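Local atomic coordinates of glutathione synthetase-like effector 30 (Gpa-GSS30-apo) (Globodera pallida, PDB entry 5OET), a protein that probably acts as an effector of a plant-parasitic nematode, having evolved from a housekeeping glutathione synthetase, an ATP-dependent ligase that joins glycine to gamma-glutamylcysteine. Residues P405-N413 with D441-L449. Residues are numbered along the deposited sequence; the frame is centred on the assembly and turned at random.
Sequences PHRYVLKNN and DFYYLTEKL. With MG (magnesium ion), chain C.
With CG between the backbone N and the carbonyl carbon (chi1 66°), the Tyr444 ring leans across the strand pair toward Lys411. Lys411 CB lies over one face of that ring, a CH-pi contact 4.1 Å from the centroid and offset toward the rim; with CG anti to the carbonyl carbon (chi1 -82°), the chain carries CD near Tyr444 OH and CE to Thr446 CG2. That methyl also meets Val409 CG1 at 3.4 Å, the two side chains running alongside each other. Thr446 OG1 is hydrogen-bonded to Lys383 O. On the other face of the sheet, Leu410 CD1 packs on Leu445 CG at 4.1 Å, while Asn412 CB borders CE2 of the Tyr443 ring; helix 427-434 covers this side through Ile428 and Lys431. Strands 408-412 and 443-447 are the antiparallel central pair of a four-stranded sheet, flanked by 422-424 and 384-386, consistent with part of the ATP-grasp fold of eukaryotic glutathione synthetases. Reciprocal backbone bonds join Val409 with Thr446 and Lys411 with Tyr444, and Lys448 N extends the ladder to Arg407 O (2.6 Å). At the opposite end, Asn413 N binds Phe442 O from above the carbonyl plane, and the Asn413 amide gives a nearly straight ND2 bond to Asp441 O (3.3 Å), which lies close to the amide plane. Beside the Tyr408-Glu447 pair, where Glu447 CG touches Tyr408 CE1, Glu447 OE1 sits over one face of the Arg407 guanidinium, 3.2 Å from NE, with the guanidinium and carboxylate planes 61° apart; this salt bridge rests on charge, without an N-H directed at the oxygen. Just ahead of the strand, His406 NE2 binds the magnesium ion at 2.1 Å, with Glu426 as a second protein ligand.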
ATOM      1  N   PRO A 405     -32.643  35.534   7.897  1.00 88.20           N
ATOM      2  CA  PRO A 405     -32.547  34.566   6.787  1.00 86.16           C
ATOM      3  C   PRO A 405     -31.167  33.941   6.588  1.00 83.67           C
ATOM      4  O   PRO A 405     -31.038  32.973   5.840  1.00 82.95           O
ATOM      5  CB  PRO A 405     -32.927  35.394   5.561  1.00 87.73           C
ATOM      6  CG  PRO A 405     -32.634  36.796   5.942  1.00 89.96           C
ATOM      7  CD  PRO A 405     -32.928  36.893   7.402  1.00 90.33           C
ATOM      8  N   HIS A 406     -30.156  34.479   7.257  1.00 82.59           N
ATOM      9  CA  HIS A 406     -28.807  33.918   7.244  1.00 81.00           C
ATOM     10  C   HIS A 406     -28.723  32.664   8.142  1.00 78.57           C
ATOM     11  O   HIS A 406     -27.761  31.929   8.079  1.00 75.38           O
ATOM     12  CB  HIS A 406     -27.756  34.961   7.691  1.00 82.11           C
ATOM     13  CG  HIS A 406     -27.787  36.255   6.921  1.00 85.07           C
ATOM     14  ND1 HIS A 406     -26.795  36.632   6.037  1.00 84.93           N
ATOM     15  CD2 HIS A 406     -28.682  37.275   6.929  1.00 87.32           C
ATOM     16  CE1 HIS A 406     -27.090  37.818   5.528  1.00 88.06           C
ATOM     17  NE2 HIS A 406     -28.235  38.229   6.045  1.00 88.02           N
ATOM     18  N   ARG A 407     -29.727  32.442   8.984  1.00 81.41           N
ATOM     19  CA  ARG A 407     -29.846  31.238   9.808  1.00 82.35           C
ATOM     20  C   ARG A 407     -30.279  30.017   8.993  1.00 79.72           C
ATOM     21  O   ARG A 407     -30.089  28.883   9.440  1.00 78.38           O
ATOM     22  CB  ARG A 407     -30.869  31.492  10.936  1.00 88.52           C
ATOM     23  CG  ARG A 407     -30.986  30.412  12.020  1.00 91.02           C
ATOM     24  CD  ARG A 407     -31.723  30.943  13.253  1.00 95.69           C
ATOM     25  NE  ARG A 407     -31.707  29.996  14.381  1.00 97.78           N
ATOM     26  CZ  ARG A 407     -30.635  29.699  15.134  1.00 97.93           C
ATOM     27  NH1 ARG A 407     -29.444  30.264  14.912  1.00 96.99           N
ATOM     28  NH2 ARG A 407     -30.749  28.812  16.123  1.00 97.63           N
ATOM     29  N   TYR A 408     -30.843  30.245   7.800  1.00 78.03           N
ATOM     30  CA  TYR A 408     -31.456  29.191   6.986  1.00 75.19           C
ATOM     31  C   TYR A 408     -30.795  28.962   5.629  1.00 72.36           C
ATOM     32  O   TYR A 408     -29.997  29.775   5.155  1.00 72.41           O
ATOM     33  CB  TYR A 408     -32.950  29.500   6.794  1.00 76.65           C
ATOM     34  CG  TYR A 408     -33.692  29.512   8.103  1.00 77.48           C
ATOM     35  CD1 TYR A 408     -34.039  28.324   8.717  1.00 76.65           C
ATOM     36  CD2 TYR A 408     -33.992  30.709   8.763  1.00 80.02           C
ATOM     37  CE1 TYR A 408     -34.680  28.321   9.937  1.00 78.04           C
ATOM     38  CE2 TYR A 408     -34.631  30.709   9.991  1.00 80.88           C
ATOM     39  CZ  TYR A 408     -34.970  29.508  10.572  1.00 79.92           C
ATOM     40  OH  TYR A 408     -35.601  29.466  11.785  1.00 81.17           O
ATOM     41  N   VAL A 409     -31.122  27.811   5.043  1.00 69.40           N
ATOM     42  CA  VAL A 409     -30.720  27.442   3.686  1.00 66.66           C
ATOM     43  C   VAL A 409     -31.918  26.797   2.996  1.00 64.93           C
ATOM     44  O   VAL A 409     -32.699  26.079   3.622  1.00 63.18           O
ATOM     45  CB  VAL A 409     -29.434  26.570   3.642  1.00 65.58           C
ATOM     46  CG1 VAL A 409     -29.561  25.303   4.470  1.00 65.09           C
ATOM     47  CG2 VAL A 409     -28.984  26.273   2.209  1.00 65.96           C
ATOM     48  N   LEU A 410     -32.083  27.089   1.717  1.00 64.39           N
ATOM     49  CA  LEU A 410     -33.084  26.409   0.897  1.00 64.67           C
ATOM     50  C   LEU A 410     -32.384  25.316   0.106  1.00 63.87           C
ATOM     51  O   LEU A 410     -31.616  25.611  -0.783  1.00 63.83           O
ATOM     52  CB  LEU A 410     -33.767  27.396  -0.034  1.00 66.26           C
ATOM     53  CG  LEU A 410     -34.980  26.886  -0.780  1.00 67.54           C
ATOM     54  CD1 LEU A 410     -36.127  26.616   0.176  1.00 67.93           C
ATOM     55  CD2 LEU A 410     -35.419  27.942  -1.784  1.00 70.10           C
ATOM     56  N   LYS A 411     -32.611  24.064   0.474  1.00 63.28           N
ATOM     57  CA  LYS A 411     -31.890  22.922  -0.084  1.00 63.10           C
ATOM     58  C   LYS A 411     -32.766  22.135  -1.042  1.00 63.15           C
ATOM     59  O   LYS A 411     -33.978  22.194  -0.954  1.00 63.94           O
ATOM     60  CB  LYS A 411     -31.447  21.981   1.042  1.00 63.24           C
ATOM     61  CG  LYS A 411     -30.167  22.402   1.729  1.00 63.91           C
ATOM     62  CD  LYS A 411     -29.991  21.610   3.004  1.00 64.20           C
ATOM     63  CE  LYS A 411     -28.706  21.979   3.698  1.00 64.34           C
ATOM     64  NZ  LYS A 411     -27.565  21.201   3.156  1.00 63.75           N
ATOM     65  N   ASN A 412     -32.139  21.405  -1.958  1.00 63.01           N
ATOM     66  CA  ASN A 412     -32.849  20.522  -2.885  1.00 64.00           C
ATOM     67  C   ASN A 412     -32.905  19.130  -2.260  1.00 60.68           C
ATOM     68  O   ASN A 412     -31.993  18.771  -1.534  1.00 58.05           O
ATOM     69  CB  ASN A 412     -32.135  20.503  -4.247  1.00 66.64           C
ATOM     70  CG  ASN A 412     -32.314  19.200  -4.991  1.00 69.60           C
ATOM     71  OD1 ASN A 412     -31.474  18.282  -4.884  1.00 68.91           O
ATOM     72  ND2 ASN A 412     -33.436  19.081  -5.717  1.00 71.19           N
ATOM     73  N   ASN A 413     -33.955  18.353  -2.539  1.00 60.58           N
ATOM     74  CA  ASN A 413     -34.128  17.008  -1.911  1.00 59.91           C
ATOM     75  C   ASN A 413     -33.709  15.736  -2.740  1.00 59.84           C
ATOM     76  O   ASN A 413     -33.732  14.626  -2.201  1.00 57.32           O
ATOM     77  CB  ASN A 413     -35.547  16.843  -1.316  1.00 59.32           C
ATOM     78  CG  ASN A 413     -36.643  17.038  -2.340  1.00 60.47           C
ATOM     79  OD1 ASN A 413     -36.387  16.994  -3.542  1.00 60.58           O
ATOM     80  ND2 ASN A 413     -37.871  17.266  -1.871  1.00 61.41           N
ATOM     81  N   ASP A 441     -42.096  21.171  -4.658  1.00 72.33           N
ATOM     82  CA  ASP A 441     -42.026  19.804  -4.133  1.00 69.52           C
ATOM     83  C   ASP A 441     -40.619  19.174  -4.164  1.00 66.11           C
ATOM     84  O   ASP A 441     -40.459  18.050  -3.688  1.00 63.64           O
ATOM     85  CB  ASP A 441     -43.025  18.891  -4.872  1.00 70.44           C
ATOM     86  CG  ASP A 441     -44.475  19.402  -4.792  1.00 71.80           C
ATOM     87  OD1 ASP A 441     -44.853  19.955  -3.736  1.00 72.93           O
ATOM     88  OD2 ASP A 441     -45.229  19.254  -5.783  1.00 71.15           O
ATOM     89  N   PHE A 442     -39.616  19.883  -4.705  1.00 65.43           N
ATOM     90  CA  PHE A 442     -38.224  19.385  -4.803  1.00 62.97           C
ATOM     91  C   PHE A 442     -37.220  20.078  -3.880  1.00 62.00           C
ATOM     92  O   PHE A 442     -36.024  19.795  -3.959  1.00 61.44           O
ATOM     93  CB  PHE A 442     -37.732  19.485  -6.270  1.00 63.19           C
ATOM     94  CG  PHE A 442     -38.472  18.567  -7.210  1.00 63.10           C
ATOM     95  CD1 PHE A 442     -39.727  18.939  -7.711  1.00 63.63           C
ATOM     96  CD2 PHE A 442     -37.959  17.297  -7.543  1.00 61.16           C
ATOM     97  CE1 PHE A 442     -40.448  18.078  -8.536  1.00 63.49           C
ATOM     98  CE2 PHE A 442     -38.685  16.436  -8.364  1.00 60.88           C
ATOM     99  CZ  PHE A 442     -39.922  16.829  -8.865  1.00 62.37           C
ATOM    100  N   TYR A 443     -37.690  20.986  -3.029  1.00 62.68           N
ATOM    101  CA  TYR A 443     -36.819  21.738  -2.122  1.00 62.85           C
ATOM    102  C   TYR A 443     -37.394  21.756  -0.720  1.00 61.09           C
ATOM    103  O   TYR A 443     -38.588  21.584  -0.536  1.00 62.71           O
ATOM    104  CB  TYR A 443     -36.642  23.190  -2.603  1.00 66.87           C
ATOM    105  CG  TYR A 443     -35.887  23.352  -3.909  1.00 68.74           C
ATOM    106  CD1 TYR A 443     -36.553  23.311  -5.116  1.00 71.25           C
ATOM    107  CD2 TYR A 443     -34.515  23.564  -3.931  1.00 69.43           C
ATOM    108  CE1 TYR A 443     -35.892  23.479  -6.325  1.00 72.87           C
ATOM    109  CE2 TYR A 443     -33.825  23.728  -5.135  1.00 71.47           C
ATOM    110  CZ  TYR A 443     -34.521  23.674  -6.336  1.00 72.78           C
ATOM    111  OH  TYR A 443     -33.869  23.854  -7.543  1.00 72.13           O
ATOM    112  N   TYR A 444     -36.534  21.970   0.271  1.00 58.95           N
ATOM    113  CA  TYR A 444     -36.969  22.223   1.651  1.00 58.44           C
ATOM    114  C   TYR A 444     -36.112  23.282   2.353  1.00 57.45           C
ATOM    115  O   TYR A 444     -35.036  23.644   1.888  1.00 55.62           O
ATOM    116  CB  TYR A 444     -36.977  20.924   2.453  1.00 57.30           C
ATOM    117  CG  TYR A 444     -35.618  20.320   2.673  1.00 55.69           C
ATOM    118  CD1 TYR A 444     -35.031  19.510   1.710  1.00 54.53           C
ATOM    119  CD2 TYR A 444     -34.917  20.544   3.853  1.00 56.12           C
ATOM    120  CE1 TYR A 444     -33.771  18.962   1.901  1.00 53.36           C
ATOM    121  CE2 TYR A 444     -33.654  19.993   4.055  1.00 55.05           C
ATOM    122  CZ  TYR A 444     -33.092  19.199   3.079  1.00 53.69           C
ATOM    123  OH  TYR A 444     -31.848  18.651   3.295  1.00 52.55           O
ATOM    124  N   LEU A 445     -36.624  23.786   3.470  1.00 58.41           N
ATOM    125  CA  LEU A 445     -35.940  24.773   4.304  1.00 58.89           C
ATOM    126  C   LEU A 445     -35.284  24.070   5.492  1.00 58.34           C
ATOM    127  O   LEU A 445     -35.955  23.322   6.176  1.00 57.67           O
ATOM    128  CB  LEU A 445     -36.927  25.819   4.821  1.00 60.13           C
ATOM    129  CG  LEU A 445     -36.943  27.205   4.201  1.00 62.13           C
ATOM    130  CD1 LEU A 445     -37.938  28.077   4.963  1.00 63.97           C
ATOM    131  CD2 LEU A 445     -35.587  27.887   4.231  1.00 61.44           C
ATOM    132  N   THR A 446     -33.987  24.311   5.721  1.00 58.31           N
ATOM    133  CA  THR A 446     -33.332  23.901   6.967  1.00 58.42           C
ATOM    134  C   THR A 446     -32.469  24.989   7.618  1.00 60.34           C
ATOM    135  O   THR A 446     -32.080  25.970   6.985  1.00 59.73           O
ATOM    136  CB  THR A 446     -32.505  22.621   6.788  1.00 56.21           C
ATOM    137  OG1 THR A 446     -32.383  21.945   8.041  1.00 56.70           O
ATOM    138  CG2 THR A 446     -31.166  22.854   6.182  1.00 55.62           C
ATOM    139  N   GLU A 447     -32.192  24.778   8.900  1.00 62.84           N
ATOM    140  CA  GLU A 447     -31.328  25.643   9.675  1.00 65.24           C
ATOM    141  C   GLU A 447     -29.923  25.391   9.170  1.00 64.30           C
ATOM    142  O   GLU A 447     -29.502  24.249   9.068  1.00 61.14           O
ATOM    143  CB  GLU A 447     -31.403  25.346  11.183  1.00 67.06           C
ATOM    144  CG  GLU A 447     -32.687  25.796  11.883  1.00 69.99           C
ATOM    145  CD  GLU A 447     -32.479  26.422  13.274  1.00 73.43           C
ATOM    146  OE1 GLU A 447     -31.361  26.927  13.583  1.00 72.39           O
ATOM    147  OE2 GLU A 447     -33.469  26.446  14.059  1.00 75.41           O
ATOM    148  N   LYS A 448     -29.217  26.469   8.830  1.00 66.92           N
ATOM    149  CA  LYS A 448     -27.810  26.408   8.478  1.00 68.00           C
ATOM    150  C   LYS A 448     -27.027  26.156   9.749  1.00 68.62           C
ATOM    151  O   LYS A 448     -27.286  26.783  10.769  1.00 73.32           O
ATOM    152  CB  LYS A 448     -27.370  27.727   7.842  1.00 69.95           C
ATOM    153  CG  LYS A 448     -25.954  27.728   7.286  1.00 70.33           C
ATOM    154  CD  LYS A 448     -25.664  29.070   6.603  1.00 72.44           C
ATOM    155  CE  LYS A 448     -24.327  29.047   5.868  1.00 72.24           C
ATOM    156  NZ  LYS A 448     -24.081  30.316   5.132  1.00 73.04           N
ATOM    157  N   LEU A 449     -26.089  25.229   9.714  1.00 67.71           N
ATOM    158  CA  LEU A 449     -25.289  24.916  10.898  1.00 69.98           C
ATOM    159  C   LEU A 449     -24.041  25.795  10.949  1.00 71.54           C
ATOM    160  O   LEU A 449     -23.443  26.111   9.915  1.00 70.39           O
ATOM    161  CB  LEU A 449     -24.921  23.432  10.904  1.00 70.28           C
ATOM    162  CG  LEU A 449     -26.177  22.533  10.860  1.00 71.60           C
ATOM    163  CD1 LEU A 449     -25.792  21.078  10.690  1.00 71.00           C
ATOM    164  CD2 LEU A 449     -27.089  22.750  12.072  1.00 72.74           C
TER
HETATM  165 MG    MG C 601     -29.306  39.983   5.727  0.50 15.27          MG